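Local coordinates for protein vanadium-dependent haloperoxidase (Zobellia galactanivorans, PDB 4CIT) that is a bacterial vanadium-dependent iodoperoxidase, which as in its family probably uses bound vanadate and hydrogen peroxide to oxidise iodide, at residues S327-D330 and E331-R334; L439-F442 and V443-L447; V213-S216 and A217-K221; K169-Y172 and A173-T177. All coordinates share one frame; numbering follows the deposited sequence.

In the fold
Contacts 1, 2 and 3 form one connected region, whereas contact 4 stands apart, its nearest atoms about 9 Å from contact 1 and farther from the others. Contact 1 is buried on helix 307-335, where Lys332 reaches the vanadate, and combines a salt-bridge network with aromatic surface. Contact 2, partly buried, lies at the end of helix 426-446, and its chemistry is mostly backbone bonding and apolar contact. The surface loop of contact 3 touches both these helices and is held by a glutamine amide and turns. Contact 4, also at the surface, relies on an Asx turn, waters and an arginine stacked on a tyrosine.

Contact 1: S327-D330 and E331-R334; sequences SCWD and EKYR
Asp330 and Arg334, one helical turn apart, supply the charged part of this contact. Arg334 reaches end-on with both NH1 and NH2 to the single oxygen Asp330 OD2, 2.8 Å from NH2, and the two nitrogens approach from the same face of the carboxylate, whose plane stands 63° from that of the guanidinium. Arg334 NH1 also meets Glu331 OE1 at 2.8 Å, so one guanidinium is shared by two acids, a salt-bridge network. Asp330 OD1 turns instead to Asn207.

The aromatic contacts lie round Trp329. The aliphatic chain of Lys332 crosses one face of the indole, with CD 3.7 Å from the centroid of its six-membered ring, a CH-pi contact. With CG anti to the carbonyl carbon (chi1 -74°) and the chain extended to CE, the lysine follows the ring before bending at its end toward the vanadate, to which NZ is hydrogen-bonded. A long flexible cation suits this task. Tyr333 CE2 lies 3.6 Å from Trp329 CD1, the two side chains running alongside.

Backbone bonds such as Lys332 N to Cys328 O continue helix 307-335. Asp330 packs on Ala218 of the 213-221 loop, Ser327 OG bonds Gln435 of helix 426-446, and Trp329 meets Phe361 of the vanadate pocket.

Contact 2: L439-F442 and V443-L447; sequences LGTF and VVNKL
Phe442 O accepts the backbone N of Lys446 at 2.8 Å, the shortest hydrogen bond between 439-442 and 443-447. Upstream, Val444 N bonds Gly440 O at 2.9 Å and Val443 N bonds Leu439 O at 3.0 Å, the regular i to i+4 pattern. The N-H...acceptor angles fall from 168° at Val443 to 130° at Lys446, and a weak second bond joins Asn445 N to Phe442 O, as the helix nears its end; Leu447 is the first residue to leave helical geometry.

Beyond the backbone, side chains one turn apart run side by side. Lys446, extended beyond CG, lays its methylene CD 3.7 Å from Phe442 CZ at the far end of the ring. Both residues have CG anti to the backbone N, which sends the two chains out in the same direction. A lysine suits this place because its apolar stem accompanies the ring while NZ bonds Val213 O in the neighbouring loop. The Phe442 ring also meets the Phe220 ring of that loop, their planes about 55° apart. An alanine in place of Phe442 is likely to leave the Lys446 stem and the Phe220 ring without their aromatic partner and open a gap between helix and loop. Leu439 CD2 meets Val443 CG2 at 4.1 Å, a looser apolar contact, and Thr441 CG2 lies 3.4 Å from Asn445 ND2.

Three other elements pack against helix 426-446 here. Leu439 and Val443 touch helix 307-335, Thr441 and Val444 touch helix 367-383, and Phe442 rests on the 213-221 loop.

Contact 3: V213-S216 and A217-K221; sequences VLDS and AAQFK
Gln219 OE1 accepts the backbone N of Asp215 at 2.7 Å, the shortest polar bond between 213-216 and 217-221. The hydrogen bond has an N-H...acceptor angle of 154°, with the donor tilted 26° from the plane of the amide carbonyl. Gln219 reaches back because its chain is extended: CG lies anti to the backbone N and the next torsion is also straight, which carries the amide across to Leu214 and Asp215. Gln219 OE1 also lies 3.4 Å from Leu214 CA. The Asp215 carboxylate and the Gln219 amide are nearly parallel, their planes 12° apart, with Asp215 OD2 3.6 Å from Gln219 NE2. A glutamine fits here since its length spans the bend and its carbonyl can accept from a backbone N-H.

The bend itself consists of two type I beta turns, Ser216 to Gln219 and Ala218 to Lys221. In the first, Gln219 N bonds Ser216 O at 3.1 Å, the donor standing above the carbonyl plane; in the second, Lys221 N bonds Ala218 O. A leucine in place of Gln219 would probably leave the Asp215 N-H without its acceptor and the side-chain tie across the bend missing.

On the buried side, Leu214 CD2 meets the edge of the Phe220 ring, near its plane, 3.7 Å from Phe220 CE2. Both apolar residues also touch Leu439 of helix 426-446. Asp323 of helix 307-335 accepts from the backbone N of Val213 and of Leu214, while Ala217 touches Ile326 of the same helix.

Contact 4: K169-Y172 and A173-T177; sequences KDNY and AQTRT
An Asx turn leads into the short, weakly bonded helix 172-175, just after the long helix 146-167: Asp170 OD1 accepts the backbone N of Tyr172 at 3.0 Å, and Asn171 O accepts Thr175 N one turn on. A water links the same Asp170 oxygen to Ala173 N, so the aspartate serves two of the first N-H groups of the turn, one directly and one through water. Its other oxygen, OD2, is held by Arg64 and Tyr68. A second water joins Asn171 N to Gln174 OE1.

The main side-chain contact is Arg176 on Tyr172. The guanidinium lies flat on the ring, with planes 9° apart, and its CZ comes 3.4 Å from Tyr172 CE1. Arg176 doubles back to do this, bending at chi2 (-62°) and chi3 (91°), so that its NE also donates to Tyr172 O at 3.1 Å. Thr175 OG1 donates to this carbonyl oxygen too, at 2.9 Å. Two bonds thus grip one oxygen, from opposite faces of its plane, and Arg176 NH2 bonds Thr175 OG1 at 2.9 Å, tying arginine and threonine together and helping fix the rotation of the guanidinium. Arginine suits the place, being flat enough to stack and rich in N-H groups round its edge; it also forms a salt bridge with Glu203, which would offset its charge.

Tyr172 also packs against Val61 and Arg64 of helix 59-80. The whole is an Asx turn whose carboxylate reaches the following N-H through a water, opening a short helical turn at the protein surface with Arg176 stacked on Tyr172.

Contact 1: S327-D330 and E331-R334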
loop_
_atom_site.group_PDB
_atom_site.type_symbol
_atom_site.label_atom_id
_atom_site.label_comp_id
_atom_site.label_asym_id
_atom_site.label_seq_id
_atom_site.Cartn_x
_atom_site.Cartn_y
_atom_site.Cartn_z
ATOM N N SER A 327 -9.179 4.967 -5.326
ATOM C CA SER A 327 -9.654 4.796 -6.708
ATOM C C SER A 327 -10.259 3.386 -6.915
ATOM O O SER A 327 -11.327 3.240 -7.536
ATOM C CB SER A 327 -8.498 5.087 -7.664
ATOM O OG SER A 327 -8.902 4.964 -9.010
ATOM N N CYS A 328 -9.590 2.360 -6.419
ATOM C CA CYS A 328 -10.041 1.005 -6.634
ATOM C C CYS A 328 -11.302 0.698 -5.838
ATOM O O CYS A 328 -12.301 0.198 -6.410
ATOM C CB CYS A 328 -8.941 0.064 -6.267
ATOM S SG CYS A 328 -9.456 -1.681 -6.446
ATOM N N TRP A 329 -11.336 1.062 -4.557
ATOM C CA TRP A 329 -12.530 0.890 -3.721
ATOM C C TRP A 329 -13.758 1.708 -4.212
ATOM O O TRP A 329 -14.898 1.265 -4.112
ATOM C CB TRP A 329 -12.254 1.139 -2.251
ATOM C CG TRP A 329 -12.127 -0.125 -1.478
ATOM C CD1 TRP A 329 -12.985 -0.578 -0.486
ATOM C CD2 TRP A 329 -11.160 -1.192 -1.673
ATOM N NE1 TRP A 329 -12.623 -1.819 -0.084
ATOM C CE2 TRP A 329 -11.487 -2.218 -0.759
ATOM C CE3 TRP A 329 -10.064 -1.353 -2.499
ATOM C CZ2 TRP A 329 -10.744 -3.374 -0.660
ATOM C CZ3 TRP A 329 -9.333 -2.501 -2.407
ATOM C CH2 TRP A 329 -9.690 -3.519 -1.534
ATOM N N ASP A 330 -13.516 2.877 -4.772
ATOM C CA ASP A 330 -14.522 3.680 -5.481
ATOM C C ASP A 330 -15.211 2.838 -6.560
ATOM O O ASP A 330 -16.464 2.784 -6.669
ATOM C CB ASP A 330 -13.905 4.995 -6.106
ATOM C CG ASP A 330 -14.908 5.844 -6.789
ATOM O OD1 ASP A 330 -15.838 6.316 -6.044
ATOM O OD2 ASP A 330 -14.901 5.932 -8.043
ATOM N N GLU A 331 -14.398 2.177 -7.384
ATOM C CA GLU A 331 -14.984 1.371 -8.420
ATOM C C GLU A 331 -15.630 0.103 -7.861
ATOM O O GLU A 331 -16.732 -0.352 -8.343
ATOM C CB GLU A 331 -13.934 0.953 -9.442
ATOM C CG GLU A 331 -14.472 0.115 -10.612
ATOM C CD GLU A 331 -15.659 0.728 -11.288
ATOM O OE1 GLU A 331 -15.806 1.963 -11.355
ATOM O OE2 GLU A 331 -16.565 -0.043 -11.732
ATOM N N LYS A 332 -14.985 -0.500 -6.878
ATOM C CA LYS A 332 -15.563 -1.769 -6.371
ATOM C C LYS A 332 -17.034 -1.617 -5.968
ATOM O O LYS A 332 -17.850 -2.529 -6.192
ATOM C CB LYS A 332 -14.768 -2.353 -5.170
ATOM C CG LYS A 332 -13.460 -2.982 -5.529
ATOM C CD LYS A 332 -12.639 -3.538 -4.342
ATOM C CE LYS A 332 -11.446 -4.358 -4.739
ATOM N NZ LYS A 332 -11.766 -5.501 -5.648
ATOM N N TYR A 333 -17.308 -0.546 -5.226
ATOM C CA TYR A 333 -18.612 -0.293 -4.661
ATOM C C TYR A 333 -19.539 0.456 -5.630
ATOM O O TYR A 333 -20.717 0.478 -5.420
ATOM C CB TYR A 333 -18.533 0.256 -3.203
ATOM C CG TYR A 333 -18.082 -0.760 -2.263
ATOM C CD1 TYR A 333 -18.950 -1.664 -1.673
ATOM C CD2 TYR A 333 -16.739 -0.871 -1.929
ATOM C CE1 TYR A 333 -18.519 -2.640 -0.833
ATOM C CE2 TYR A 333 -16.298 -1.855 -1.100
ATOM C CZ TYR A 333 -17.181 -2.772 -0.510
ATOM O OH TYR A 333 -16.735 -3.695 0.397
ATOM N N ARG A 334 -19.032 0.931 -6.755
ATOM C CA ARG A 334 -19.865 1.409 -7.865
ATOM C C ARG A 334 -20.416 0.223 -8.620
ATOM O O ARG A 334 -21.632 0.131 -8.833
ATOM C CB ARG A 334 -19.090 2.358 -8.773
ATOM C CG ARG A 334 -19.755 2.708 -10.120
ATOM C CD ARG A 334 -18.976 3.610 -11.070
ATOM N NE ARG A 334 -18.670 4.834 -10.383
ATOM C CZ ARG A 334 -17.502 5.114 -9.819
ATOM N NH1 ARG A 334 -16.411 4.340 -9.947
ATOM N NH2 ARG A 334 -17.414 6.245 -9.157
#

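Contact 2: L439-F442 and V443-L447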
loop_
_atom_site.group_PDB
_atom_site.type_symbol
_atom_site.label_atom_id
_atom_site.label_comp_id
_atom_site.label_asym_id
_atom_site.label_seq_id
_atom_site.Cartn_x
_atom_site.Cartn_y
_atom_site.Cartn_z
ATOM N N LEU A 439 -3.226 6.115 -12.791
ATOM C CA LEU A 439 -3.208 6.871 -11.543
ATOM C C LEU A 439 -1.742 7.177 -11.105
ATOM O O LEU A 439 -1.424 8.289 -10.698
ATOM C CB LEU A 439 -4.001 6.130 -10.472
ATOM C CG LEU A 439 -4.144 6.833 -9.112
ATOM C CD1 LEU A 439 -5.430 6.345 -8.415
ATOM C CD2 LEU A 439 -2.945 6.506 -8.241
ATOM N N GLY A 440 -0.862 6.206 -11.208
ATOM C CA GLY A 440 0.495 6.337 -10.742
ATOM C C GLY A 440 1.220 7.333 -11.651
ATOM O O GLY A 440 1.986 8.165 -11.116
ATOM N N THR A 441 0.904 7.331 -12.971
ATOM C CA THR A 441 1.416 8.338 -13.923
ATOM C C THR A 441 1.010 9.739 -13.561
ATOM O O THR A 441 1.833 10.689 -13.568
ATOM C CB THR A 441 1.053 7.954 -15.389
ATOM O OG1 THR A 441 1.649 6.641 -15.634
ATOM C CG2 THR A 441 1.600 8.977 -16.423
ATOM N N PHE A 442 -0.252 9.899 -13.207
ATOM C CA PHE A 442 -0.734 11.204 -12.785
ATOM C C PHE A 442 0.036 11.685 -11.513
ATOM O O PHE A 442 0.420 12.877 -11.405
ATOM C CB PHE A 442 -2.234 11.086 -12.501
ATOM C CG PHE A 442 -2.853 12.274 -11.810
ATOM C CD1 PHE A 442 -3.182 13.460 -12.529
ATOM C CD2 PHE A 442 -3.133 12.194 -10.507
ATOM C CE1 PHE A 442 -3.677 14.598 -11.878
ATOM C CE2 PHE A 442 -3.722 13.271 -9.860
ATOM C CZ PHE A 442 -3.977 14.455 -10.529
ATOM N N VAL A 443 0.148 10.816 -10.510
ATOM C CA VAL A 443 0.862 11.159 -9.261
ATOM C C VAL A 443 2.295 11.559 -9.586
ATOM O O VAL A 443 2.771 12.597 -9.095
ATOM C CB VAL A 443 0.806 10.038 -8.191
ATOM C CG1 VAL A 443 1.747 10.320 -7.029
ATOM C CG2 VAL A 443 -0.577 9.758 -7.749
ATOM N N VAL A 444 2.979 10.804 -10.431
ATOM C CA VAL A 444 4.369 11.154 -10.692
ATOM C C VAL A 444 4.515 12.457 -11.514
ATOM O O VAL A 444 5.466 13.186 -11.352
ATOM C CB VAL A 444 5.195 10.013 -11.287
ATOM C CG1 VAL A 444 5.206 8.868 -10.337
ATOM C CG2 VAL A 444 4.715 9.591 -12.601
ATOM N N ASN A 445 3.511 12.772 -12.296
ATOM C CA ASN A 445 3.526 13.977 -13.140
ATOM C C ASN A 445 3.093 15.143 -12.325
ATOM O O ASN A 445 3.412 16.298 -12.734
ATOM C CB ASN A 445 2.606 13.805 -14.378
ATOM C CG ASN A 445 3.237 12.957 -15.450
ATOM O OD1 ASN A 445 4.444 12.896 -15.574
ATOM N ND2 ASN A 445 2.408 12.300 -16.256
ATOM N N LYS A 446 2.319 14.921 -11.258
ATOM C CA LYS A 446 1.812 16.036 -10.457
ATOM C C LYS A 446 2.824 16.418 -9.380
ATOM O O LYS A 446 3.111 17.621 -9.253
ATOM C CB LYS A 446 0.430 15.749 -9.910
ATOM C CG LYS A 446 -0.113 16.901 -9.073
ATOM C CD LYS A 446 -1.535 16.644 -8.720
ATOM C CE LYS A 446 -1.960 17.507 -7.539
ATOM N NZ LYS A 446 -3.418 17.373 -7.204
ATOM N N LEU A 447 3.379 15.462 -8.606
ATOM C CA LEU A 447 4.240 15.762 -7.460
ATOM C C LEU A 447 5.664 16.165 -7.872
ATOM O O LEU A 447 6.372 15.420 -8.546
ATOM C CB LEU A 447 4.337 14.610 -6.424
ATOM C CG LEU A 447 2.972 14.192 -5.846
ATOM C CD1 LEU A 447 3.195 13.085 -4.795
ATOM C CD2 LEU A 447 2.211 15.378 -5.266
#

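Contact 3: V213-S216 and A217-K221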
loop_
_atom_site.group_PDB
_atom_site.type_symbol
_atom_site.label_atom_id
_atom_site.label_comp_id
_atom_site.label_asym_id
_atom_site.label_seq_id
_atom_site.Cartn_x
_atom_site.Cartn_y
_atom_site.Cartn_z
ATOM N N VAL A 213 -3.643 13.219 -3.576
ATOM C CA VAL A 213 -3.255 13.880 -4.851
ATOM C C VAL A 213 -4.429 13.989 -5.851
ATOM O O VAL A 213 -4.548 14.930 -6.687
ATOM C CB VAL A 213 -2.118 13.051 -5.542
ATOM C CG1 VAL A 213 -1.502 13.817 -6.665
ATOM C CG2 VAL A 213 -1.021 12.614 -4.564
ATOM N N LEU A 214 -5.332 13.007 -5.815
ATOM C CA LEU A 214 -6.454 12.984 -6.758
ATOM C C LEU A 214 -7.296 14.212 -6.572
ATOM O O LEU A 214 -7.421 14.731 -5.449
ATOM C CB LEU A 214 -7.375 11.818 -6.560
ATOM C CG LEU A 214 -6.731 10.435 -6.602
ATOM C CD1 LEU A 214 -7.768 9.350 -6.332
ATOM C CD2 LEU A 214 -6.011 10.267 -7.901
ATOM N N ASP A 215 -7.862 14.670 -7.680
ATOM C CA ASP A 215 -8.876 15.735 -7.607
ATOM C C ASP A 215 -10.190 15.255 -7.014
ATOM O O ASP A 215 -10.930 16.018 -6.353
ATOM C CB ASP A 215 -9.090 16.311 -8.996
ATOM C CG ASP A 215 -7.835 16.973 -9.546
ATOM O OD1 ASP A 215 -7.155 17.720 -8.805
ATOM O OD2 ASP A 215 -7.518 16.712 -10.748
ATOM N N SER A 216 -10.476 13.948 -7.184
ATOM C CA SER A 216 -11.644 13.327 -6.561
ATOM C C SER A 216 -11.444 11.860 -6.586
ATOM O O SER A 216 -10.678 11.385 -7.388
ATOM C CB SER A 216 -12.962 13.651 -7.250
ATOM O OG SER A 216 -13.071 12.951 -8.477
ATOM N N ALA A 217 -12.173 11.166 -5.720
ATOM C CA ALA A 217 -12.027 9.702 -5.650
ATOM C C ALA A 217 -12.225 8.989 -6.976
ATOM O O ALA A 217 -11.642 7.959 -7.228
ATOM C CB ALA A 217 -12.940 9.128 -4.581
ATOM N N ALA A 218 -13.177 9.480 -7.759
ATOM C CA ALA A 218 -13.525 8.946 -9.059
ATOM C C ALA A 218 -12.715 9.381 -10.269
ATOM O O ALA A 218 -13.058 8.989 -11.384
ATOM C CB ALA A 218 -15.047 9.212 -9.359
ATOM N N GLN A 219 -11.593 10.041 -10.079
ATOM C CA GLN A 219 -10.825 10.603 -11.152
ATOM C C GLN A 219 -10.362 9.550 -12.174
ATOM O O GLN A 219 -10.196 9.850 -13.382
ATOM C CB GLN A 219 -9.672 11.406 -10.586
ATOM C CG GLN A 219 -8.872 12.155 -11.660
ATOM C CD GLN A 219 -7.762 12.936 -11.084
ATOM O OE1 GLN A 219 -7.687 13.114 -9.886
ATOM N NE2 GLN A 219 -6.836 13.367 -11.942
ATOM N N PHE A 220 -10.073 8.360 -11.682
ATOM C CA PHE A 220 -9.632 7.292 -12.517
ATOM C C PHE A 220 -10.632 6.159 -12.640
ATOM O O PHE A 220 -10.248 4.973 -12.871
ATOM C CB PHE A 220 -8.240 6.838 -11.993
ATOM C CG PHE A 220 -7.191 7.877 -12.297
ATOM C CD1 PHE A 220 -6.672 8.019 -13.573
ATOM C CD2 PHE A 220 -6.828 8.785 -11.306
ATOM C CE1 PHE A 220 -5.758 9.058 -13.851
ATOM C CE2 PHE A 220 -5.977 9.838 -11.580
ATOM C CZ PHE A 220 -5.457 9.972 -12.858
ATOM N N LYS A 221 -11.894 6.475 -12.569
ATOM C CA LYS A 221 -12.975 5.484 -12.775
ATOM C C LYS A 221 -12.696 4.780 -14.142
ATOM O O LYS A 221 -12.575 5.503 -15.136
ATOM C CB LYS A 221 -14.286 6.218 -12.924
ATOM C CG LYS A 221 -15.467 5.334 -13.277
ATOM C CD LYS A 221 -16.792 6.082 -13.076
ATOM C CE LYS A 221 -17.074 7.137 -14.115
ATOM N NZ LYS A 221 -16.999 6.565 -15.477
#

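Contact 4: K169-Y172 and A173-T177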
loop_
_atom_site.group_PDB
_atom_site.type_symbol
_atom_site.label_atom_id
_atom_site.label_comp_id
_atom_site.label_asym_id
_atom_site.label_seq_id
_atom_site.Cartn_x
_atom_site.Cartn_y
_atom_site.Cartn_z
ATOM N N LYS A 169 -8.383 15.381 9.610
ATOM C CA LYS A 169 -9.414 16.007 8.848
ATOM C C LYS A 169 -9.735 15.244 7.524
ATOM O O LYS A 169 -10.382 15.779 6.668
ATOM C CB LYS A 169 -8.974 17.426 8.521
ATOM C CG LYS A 169 -8.940 18.350 9.749
ATOM C CD LYS A 169 -8.380 19.683 9.300
ATOM C CE LYS A 169 -7.999 20.633 10.435
ATOM N NZ LYS A 169 -9.229 20.838 11.277
ATOM N N ASP A 170 -9.287 14.007 7.409
ATOM C CA ASP A 170 -9.383 13.264 6.155
ATOM C C ASP A 170 -10.644 12.373 6.033
ATOM O O ASP A 170 -10.796 11.610 5.099
ATOM C CB ASP A 170 -8.140 12.413 5.933
ATOM C CG ASP A 170 -8.107 11.124 6.727
ATOM O OD1 ASP A 170 -8.854 10.911 7.696
ATOM O OD2 ASP A 170 -7.211 10.307 6.374
ATOM N N ASN A 171 -11.558 12.493 6.963
ATOM C CA ASN A 171 -12.822 11.735 6.942
ATOM C C ASN A 171 -12.797 10.325 7.395
ATOM O O ASN A 171 -13.851 9.649 7.480
ATOM C CB ASN A 171 -13.574 11.855 5.613
ATOM C CG ASN A 171 -15.110 11.902 5.809
ATOM O OD1 ASN A 171 -15.620 12.565 6.722
ATOM N ND2 ASN A 171 -15.828 11.349 4.876
ATOM N N TYR A 172 -11.618 9.824 7.772
ATOM C CA TYR A 172 -11.541 8.438 8.249
ATOM C C TYR A 172 -12.389 8.304 9.519
ATOM O O TYR A 172 -13.121 7.348 9.706
ATOM C CB TYR A 172 -10.116 8.080 8.595
ATOM C CG TYR A 172 -9.910 6.746 9.202
ATOM C CD1 TYR A 172 -9.946 5.618 8.401
ATOM C CD2 TYR A 172 -9.638 6.587 10.558
ATOM C CE1 TYR A 172 -9.766 4.361 8.915
ATOM C CE2 TYR A 172 -9.417 5.305 11.110
ATOM C CZ TYR A 172 -9.545 4.196 10.279
ATOM O OH TYR A 172 -9.372 2.919 10.719
ATOM N N ALA A 173 -12.256 9.263 10.419
ATOM C CA ALA A 173 -12.943 9.066 11.746
ATOM C C ALA A 173 -14.447 8.982 11.480
ATOM O O ALA A 173 -15.114 8.215 12.121
ATOM C CB ALA A 173 -12.696 10.207 12.700
ATOM N N GLN A 174 -14.951 9.820 10.624
ATOM C CA GLN A 174 -16.375 9.920 10.343
ATOM C C GLN A 174 -16.877 8.709 9.646
ATOM O O GLN A 174 -18.018 8.334 9.852
ATOM C CB GLN A 174 -16.715 11.135 9.511
ATOM C CG GLN A 174 -16.593 12.420 10.303
ATOM C CD GLN A 174 -15.190 12.949 10.441
ATOM O OE1 GLN A 174 -14.192 12.382 9.951
ATOM N NE2 GLN A 174 -15.085 14.007 11.227
ATOM N N THR A 175 -16.064 8.089 8.783
ATOM C CA THR A 175 -16.554 6.898 8.108
ATOM C C THR A 175 -16.584 5.656 8.998
ATOM O O THR A 175 -17.188 4.659 8.622
ATOM C CB THR A 175 -15.695 6.565 6.845
ATOM O OG1 THR A 175 -14.349 6.382 7.270
ATOM C CG2 THR A 175 -15.860 7.566 5.758
ATOM N N ARG A 176 -16.020 5.685 10.195
ATOM C CA ARG A 176 -16.046 4.532 11.104
ATOM C C ARG A 176 -17.467 4.120 11.526
ATOM O O ARG A 176 -17.710 2.968 11.685
ATOM C CB ARG A 176 -15.211 4.757 12.393
ATOM C CG ARG A 176 -13.766 5.112 12.183
ATOM C CD ARG A 176 -13.027 3.972 11.451
ATOM N NE ARG A 176 -13.129 4.248 10.001
ATOM C CZ ARG A 176 -13.028 3.357 9.017
ATOM N NH1 ARG A 176 -12.776 2.092 9.303
ATOM N NH2 ARG A 176 -13.185 3.760 7.730
ATOM N N THR A 177 -18.366 5.083 11.632
ATOM C CA THR A 177 -19.739 4.833 12.100
ATOM C C THR A 177 -20.756 5.174 11.038
ATOM O O THR A 177 -21.952 5.379 11.336
ATOM C CB THR A 177 -20.030 5.664 13.350
ATOM O OG1 THR A 177 -19.772 7.058 13.078
ATOM C CG2 THR A 177 -19.149 5.206 14.474
HETATM O O HOH W 1 -9.949 11.232 10.220
HETATM O O HOH W 2 -11.792 13.614 9.658
HETATM O O HOH W 3 -11.795 0.818 11.664
#